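Local coordinates for mucus binding proteinn (Lactobacillus reuteri, PDB 4MT5), which probably binds mucin glycoproteins of the gut mucus at the bacterial cell surface, this chain being one mucus-binding repeat of a longer wall-anchored protein, at residues 86-98 against 167-181. Numbering follows the deposited sequence.
Sequences QKTVTETIHYVDE and VTPDSKDIVKTVVYV
Lys-87 lays its CB and CD along the carbonyl O of Pro-169, while its NZ leads off to a salt bridge with Glu-85. Val-89 splits its methyls: CG1, anti to the backbone N (chi1 -178°), lies 4.1 Å from Val-167 CG1, and CG2 faces the carbonyls of Thr-168 and Ser-171. An alanine here would lose both methyls and would probably open a gap between the strand and the turn at 168-171. Thr-90 N donates to Asp-173 OD1 (2.6 Å) from 43° out of the carboxylate plane, the side chain standing in for a strand carbonyl. From Ile-174 N to Thr-90 O, seven backbone bonds alternate between the two strands; with axes at 20°, they define the parallel pairing of first and last strands expected of a ubiquitin-like beta-grasp unit, here the Muc B2-like domain. Glu-91 CG packs 3.7 Å from Ile-174 CG2. Ile-93 CG2 meets Val-178 CG2 at 3.6 Å and lies over one face of the Tyr-95 ring. On the other sheet face, His-94 has Thr-177 OG1 at its ring edge. Tyr-95 CD1 reaches Val-178 CB (3.6 Å) and the edge of the Tyr-180 ring, whose OH bonds to Pro-150 O. Val-96 CG2 touches Val-179 CG2 at 3.8 Å.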
loop_
_atom_site.group_PDB
_atom_site.type_symbol
_atom_site.label_atom_id
_atom_site.label_comp_id
_atom_site.label_asym_id
_atom_site.label_seq_id
_atom_site.Cartn_x
_atom_site.Cartn_y
_atom_site.Cartn_z
ATOM N N GLN A 86 7.770 4.102 2.765
ATOM C CA GLN A 86 8.796 5.121 2.592
ATOM C C GLN A 86 10.129 4.458 2.322
ATOM O O GLN A 86 10.493 3.515 3.013
ATOM C CB GLN A 86 8.914 5.980 3.849
ATOM C CG GLN A 86 7.600 6.559 4.320
ATOM C CD GLN A 86 7.761 7.462 5.518
ATOM O OE1 GLN A 86 8.848 8.005 5.754
ATOM N NE2 GLN A 86 6.679 7.630 6.288
ATOM N N LYS A 87 10.850 4.949 1.315
ATOM C CA LYS A 87 12.217 4.498 1.024
ATOM C C LYS A 87 13.159 5.697 0.865
ATOM O O LYS A 87 12.931 6.559 0.023
ATOM C CB LYS A 87 12.254 3.641 -0.246
ATOM C CG LYS A 87 11.467 2.323 -0.164
ATOM C CD LYS A 87 12.357 1.107 -0.484
ATOM C CE LYS A 87 11.555 -0.182 -0.434
ATOM N NZ LYS A 87 10.518 -0.158 0.655
ATOM N N THR A 88 14.214 5.756 1.667
ATOM C CA THR A 88 15.113 6.907 1.621
ATOM C C THR A 88 16.492 6.607 1.020
ATOM O O THR A 88 17.211 5.722 1.476
ATOM C CB THR A 88 15.273 7.542 3.005
ATOM O OG1 THR A 88 14.031 8.136 3.386
ATOM C CG2 THR A 88 16.346 8.617 2.979
ATOM N N VAL A 89 16.852 7.353 -0.014
ATOM C CA VAL A 89 18.162 7.205 -0.619
ATOM C C VAL A 89 18.968 8.476 -0.397
ATOM O O VAL A 89 18.563 9.572 -0.799
ATOM C CB VAL A 89 18.066 6.883 -2.112
ATOM C CG1 VAL A 89 19.435 6.693 -2.691
ATOM C CG2 VAL A 89 17.244 5.636 -2.316
ATOM N N THR A 90 20.104 8.327 0.269
ATOM C CA THR A 90 20.926 9.479 0.599
ATOM C C THR A 90 22.247 9.447 -0.164
ATOM O O THR A 90 22.687 8.398 -0.644
ATOM C CB THR A 90 21.174 9.604 2.134
ATOM O OG1 THR A 90 21.816 8.422 2.629
ATOM C CG2 THR A 90 19.870 9.806 2.883
ATOM N N GLU A 91 22.859 10.615 -0.296
ATOM C CA GLU A 91 24.172 10.730 -0.910
ATOM C C GLU A 91 25.110 11.476 0.023
ATOM O O GLU A 91 24.753 12.522 0.581
ATOM C CB GLU A 91 24.076 11.476 -2.234
ATOM C CG GLU A 91 25.413 11.776 -2.881
ATOM C CD GLU A 91 25.282 12.752 -4.032
ATOM O OE1 GLU A 91 24.924 13.918 -3.767
ATOM O OE2 GLU A 91 25.516 12.354 -5.199
ATOM N N THR A 92 26.310 10.932 0.187
ATOM C CA THR A 92 27.311 11.537 1.052
ATOM C C THR A 92 28.629 11.764 0.314
ATOM O O THR A 92 29.183 10.845 -0.307
ATOM C CB THR A 92 27.564 10.676 2.305
ATOM O OG1 THR A 92 26.328 10.453 2.996
ATOM C CG2 THR A 92 28.535 11.370 3.239
ATOM N N ILE A 93 29.115 12.999 0.377
ATOM C CA ILE A 93 30.434 13.327 -0.144
ATOM C C ILE A 93 31.402 13.566 1.001
ATOM O O ILE A 93 31.155 14.411 1.855
ATOM C CB ILE A 93 30.407 14.589 -1.009
ATOM C CG1 ILE A 93 29.347 14.462 -2.093
ATOM C CG2 ILE A 93 31.759 14.780 -1.666
ATOM C CD1 ILE A 93 29.573 13.253 -2.978
ATOM N N HIS A 94 32.494 12.806 1.021
ATOM C CA HIS A 94 33.590 13.044 1.967
ATOM C C HIS A 94 34.721 13.850 1.310
ATOM O O HIS A 94 35.142 13.556 0.187
ATOM C CB HIS A 94 34.146 11.725 2.527
ATOM C CG HIS A 94 33.149 10.924 3.310
ATOM N ND1 HIS A 94 32.507 11.418 4.425
ATOM C CD2 HIS A 94 32.694 9.657 3.142
ATOM C CE1 HIS A 94 31.696 10.492 4.907
ATOM N NE2 HIS A 94 31.786 9.416 4.144
ATOM N N TYR A 95 35.207 14.864 2.014
ATOM C CA TYR A 95 36.328 15.657 1.530
ATOM C C TYR A 95 37.564 15.474 2.433
ATOM O O TYR A 95 37.596 15.974 3.556
ATOM C CB TYR A 95 35.934 17.138 1.448
ATOM C CG TYR A 95 34.724 17.444 0.578
ATOM C CD1 TYR A 95 34.823 17.472 -0.809
ATOM C CD2 TYR A 95 33.485 17.728 1.148
ATOM C CE1 TYR A 95 33.716 17.766 -1.607
ATOM C CE2 TYR A 95 32.371 18.022 0.360
ATOM C CZ TYR A 95 32.496 18.040 -1.016
ATOM O OH TYR A 95 31.397 18.329 -1.797
ATOM N N VAL A 96 38.584 14.768 1.944
ATOM C CA VAL A 96 39.748 14.435 2.774
ATOM C C VAL A 96 41.093 14.889 2.202
ATOM O O VAL A 96 41.142 15.749 1.326
ATOM C CB VAL A 96 39.821 12.920 3.047
ATOM C CG1 VAL A 96 38.608 12.471 3.831
ATOM C CG2 VAL A 96 39.927 12.149 1.744
ATOM N N ASP A 97 42.178 14.311 2.722
ATOM C CA ASP A 97 43.535 14.521 2.185
ATOM C C ASP A 97 44.325 13.209 2.013
ATOM O O ASP A 97 43.740 12.138 1.845
ATOM C CB ASP A 97 44.321 15.534 3.031
ATOM C CG ASP A 97 44.534 15.079 4.476
ATOM O OD1 ASP A 97 44.695 13.861 4.726
ATOM O OD2 ASP A 97 44.561 15.958 5.369
ATOM N N GLU A 98 45.651 13.293 2.068
ATOM C CA GLU A 98 46.503 12.119 1.881
ATOM C C GLU A 98 46.396 11.168 3.064
ATOM O O GLU A 98 46.474 9.943 2.910
ATOM C CB GLU A 98 47.961 12.542 1.703
ATOM C CG GLU A 98 48.163 13.692 0.732
ATOM C CD GLU A 98 47.933 13.290 -0.712
ATOM O OE1 GLU A 98 47.736 12.084 -0.984
ATOM O OE2 GLU A 98 47.960 14.189 -1.579
ATOM N N VAL A 167 18.430 8.141 -9.114
ATOM C CA VAL A 167 18.112 7.061 -8.190
ATOM C C VAL A 167 16.615 6.717 -8.198
ATOM O O VAL A 167 15.767 7.586 -8.399
ATOM C CB VAL A 167 18.579 7.404 -6.759
ATOM C CG1 VAL A 167 20.091 7.450 -6.699
ATOM C CG2 VAL A 167 17.995 8.727 -6.316
ATOM N N THR A 168 16.305 5.438 -7.998
ATOM C CA THR A 168 14.929 4.974 -7.859
ATOM C C THR A 168 14.714 4.606 -6.392
ATOM O O THR A 168 15.663 4.635 -5.610
ATOM C CB THR A 168 14.673 3.732 -8.730
ATOM O OG1 THR A 168 15.398 2.618 -8.193
ATOM C CG2 THR A 168 15.075 3.988 -10.173
ATOM N N PRO A 169 13.469 4.268 -6.003
ATOM C CA PRO A 169 13.263 3.837 -4.610
ATOM C C PRO A 169 14.133 2.637 -4.202
ATOM O O PRO A 169 14.450 2.435 -3.023
ATOM C CB PRO A 169 11.788 3.437 -4.592
ATOM C CG PRO A 169 11.171 4.273 -5.647
ATOM C CD PRO A 169 12.189 4.455 -6.716
ATOM N N ASP A 170 14.521 1.849 -5.194
ATOM C CA ASP A 170 15.226 0.606 -4.941
ATOM C C ASP A 170 16.719 0.840 -4.684
ATOM O O ASP A 170 17.355 0.084 -3.942
ATOM C CB ASP A 170 14.999 -0.356 -6.117
ATOM C CG ASP A 170 13.507 -0.540 -6.446
ATOM O OD1 ASP A 170 12.701 -0.774 -5.504
ATOM O OD2 ASP A 170 13.140 -0.435 -7.644
ATOM N N SER A 171 17.246 1.914 -5.272
ATOM C CA SER A 171 18.677 2.229 -5.282
ATOM C C SER A 171 19.384 2.163 -3.919
ATOM O O SER A 171 18.755 2.344 -2.869
ATOM C CB SER A 171 18.908 3.613 -5.915
ATOM O OG SER A 171 18.459 3.667 -7.263
ATOM N N LYS A 172 20.696 1.899 -3.967
ATOM C CA LYS A 172 21.579 1.917 -2.789
ATOM C C LYS A 172 22.196 3.296 -2.566
ATOM O O LYS A 172 22.519 4.001 -3.526
ATOM C CB LYS A 172 22.720 0.913 -2.941
ATOM C CG LYS A 172 22.300 -0.524 -3.160
ATOM C CD LYS A 172 23.534 -1.393 -3.327
ATOM C CE LYS A 172 23.194 -2.725 -3.967
ATOM N NZ LYS A 172 24.426 -3.473 -4.361
ATOM N N ASP A 173 22.381 3.659 -1.296
ATOM C CA ASP A 173 22.895 4.981 -0.926
ATOM C C ASP A 173 24.193 5.317 -1.643
ATOM O O ASP A 173 24.920 4.428 -2.086
ATOM C CB ASP A 173 23.103 5.098 0.590
ATOM C CG ASP A 173 21.810 5.379 1.347
ATOM O OD1 ASP A 173 20.855 5.934 0.744
ATOM O OD2 ASP A 173 21.757 5.054 2.559
ATOM N N ILE A 174 24.487 6.603 -1.755
ATOM C CA ILE A 174 25.671 7.004 -2.494
ATOM C C ILE A 174 26.792 7.534 -1.601
ATOM O O ILE A 174 26.624 8.522 -0.886
ATOM C CB ILE A 174 25.318 8.000 -3.601
ATOM C CG1 ILE A 174 24.462 7.290 -4.657
ATOM C CG2 ILE A 174 26.588 8.583 -4.213
ATOM C CD1 ILE A 174 24.186 8.124 -5.891
ATOM N N VAL A 175 27.929 6.843 -1.632
ATOM C CA VAL A 175 29.098 7.274 -0.877
ATOM C C VAL A 175 30.278 7.511 -1.813
ATOM O O VAL A 175 30.785 6.591 -2.467
ATOM C CB VAL A 175 29.491 6.268 0.218
ATOM C CG1 VAL A 175 30.298 6.972 1.305
ATOM C CG2 VAL A 175 28.250 5.620 0.815
ATOM N N LYS A 176 30.696 8.766 -1.872
ATOM C CA LYS A 176 31.724 9.204 -2.794
ATOM C C LYS A 176 32.702 10.084 -2.026
ATOM O O LYS A 176 32.294 11.002 -1.306
ATOM C CB LYS A 176 31.090 10.003 -3.931
ATOM C CG LYS A 176 31.344 9.467 -5.320
ATOM C CD LYS A 176 30.890 8.040 -5.498
ATOM C CE LYS A 176 30.869 7.705 -6.992
ATOM N NZ LYS A 176 30.714 6.250 -7.298
ATOM N N THR A 177 33.994 9.806 -2.193
ATOM C CA THR A 177 35.049 10.509 -1.466
ATOM C C THR A 177 35.914 11.391 -2.377
ATOM O O THR A 177 36.368 10.944 -3.430
ATOM C CB THR A 177 35.936 9.499 -0.728
ATOM O OG1 THR A 177 35.115 8.706 0.143
ATOM C CG2 THR A 177 36.993 10.210 0.087
ATOM N N VAL A 178 36.125 12.644 -1.971
ATOM C CA VAL A 178 37.019 13.555 -2.690
ATOM C C VAL A 178 38.335 13.765 -1.927
ATOM O O VAL A 178 38.323 14.140 -0.750
ATOM C CB VAL A 178 36.372 14.934 -2.910
ATOM C CG1 VAL A 178 37.131 15.714 -3.971
ATOM C CG2 VAL A 178 34.946 14.780 -3.318
ATOM N N VAL A 179 39.465 13.531 -2.600
ATOM C CA VAL A 179 40.782 13.676 -1.969
ATOM C C VAL A 179 41.520 14.913 -2.472
ATOM O O VAL A 179 41.716 15.094 -3.673
ATOM C CB VAL A 179 41.684 12.440 -2.182
ATOM C CG1 VAL A 179 42.971 12.603 -1.409
ATOM C CG2 VAL A 179 40.980 11.178 -1.741
ATOM N N TYR A 180 41.924 15.757 -1.531
ATOM C CA TYR A 180 42.649 16.979 -1.842
ATOM C C TYR A 180 44.160 16.765 -1.754
ATOM O O TYR A 180 44.672 16.317 -0.722
ATOM C CB TYR A 180 42.225 18.091 -0.882
ATOM C CG TYR A 180 40.926 18.776 -1.255
ATOM C CD1 TYR A 180 40.925 20.058 -1.809
ATOM C CD2 TYR A 180 39.699 18.145 -1.052
ATOM C CE1 TYR A 180 39.741 20.692 -2.150
ATOM C CE2 TYR A 180 38.503 18.772 -1.395
ATOM C CZ TYR A 180 38.532 20.045 -1.942
ATOM O OH TYR A 180 37.356 20.672 -2.282
ATOM N N VAL A 181 44.869 17.080 -2.837
ATOM C CA VAL A 181 46.328 16.960 -2.870
ATOM C C VAL A 181 46.986 18.299 -2.544
ATOM O O VAL A 181 46.617 19.331 -3.099
ATOM C CB VAL A 181 46.828 16.446 -4.242
ATOM C CG1 VAL A 181 48.333 16.576 -4.343
ATOM C CG2 VAL A 181 46.387 14.996 -4.467
HETATM O O HOH W 1 25.764 7.814 1.350
#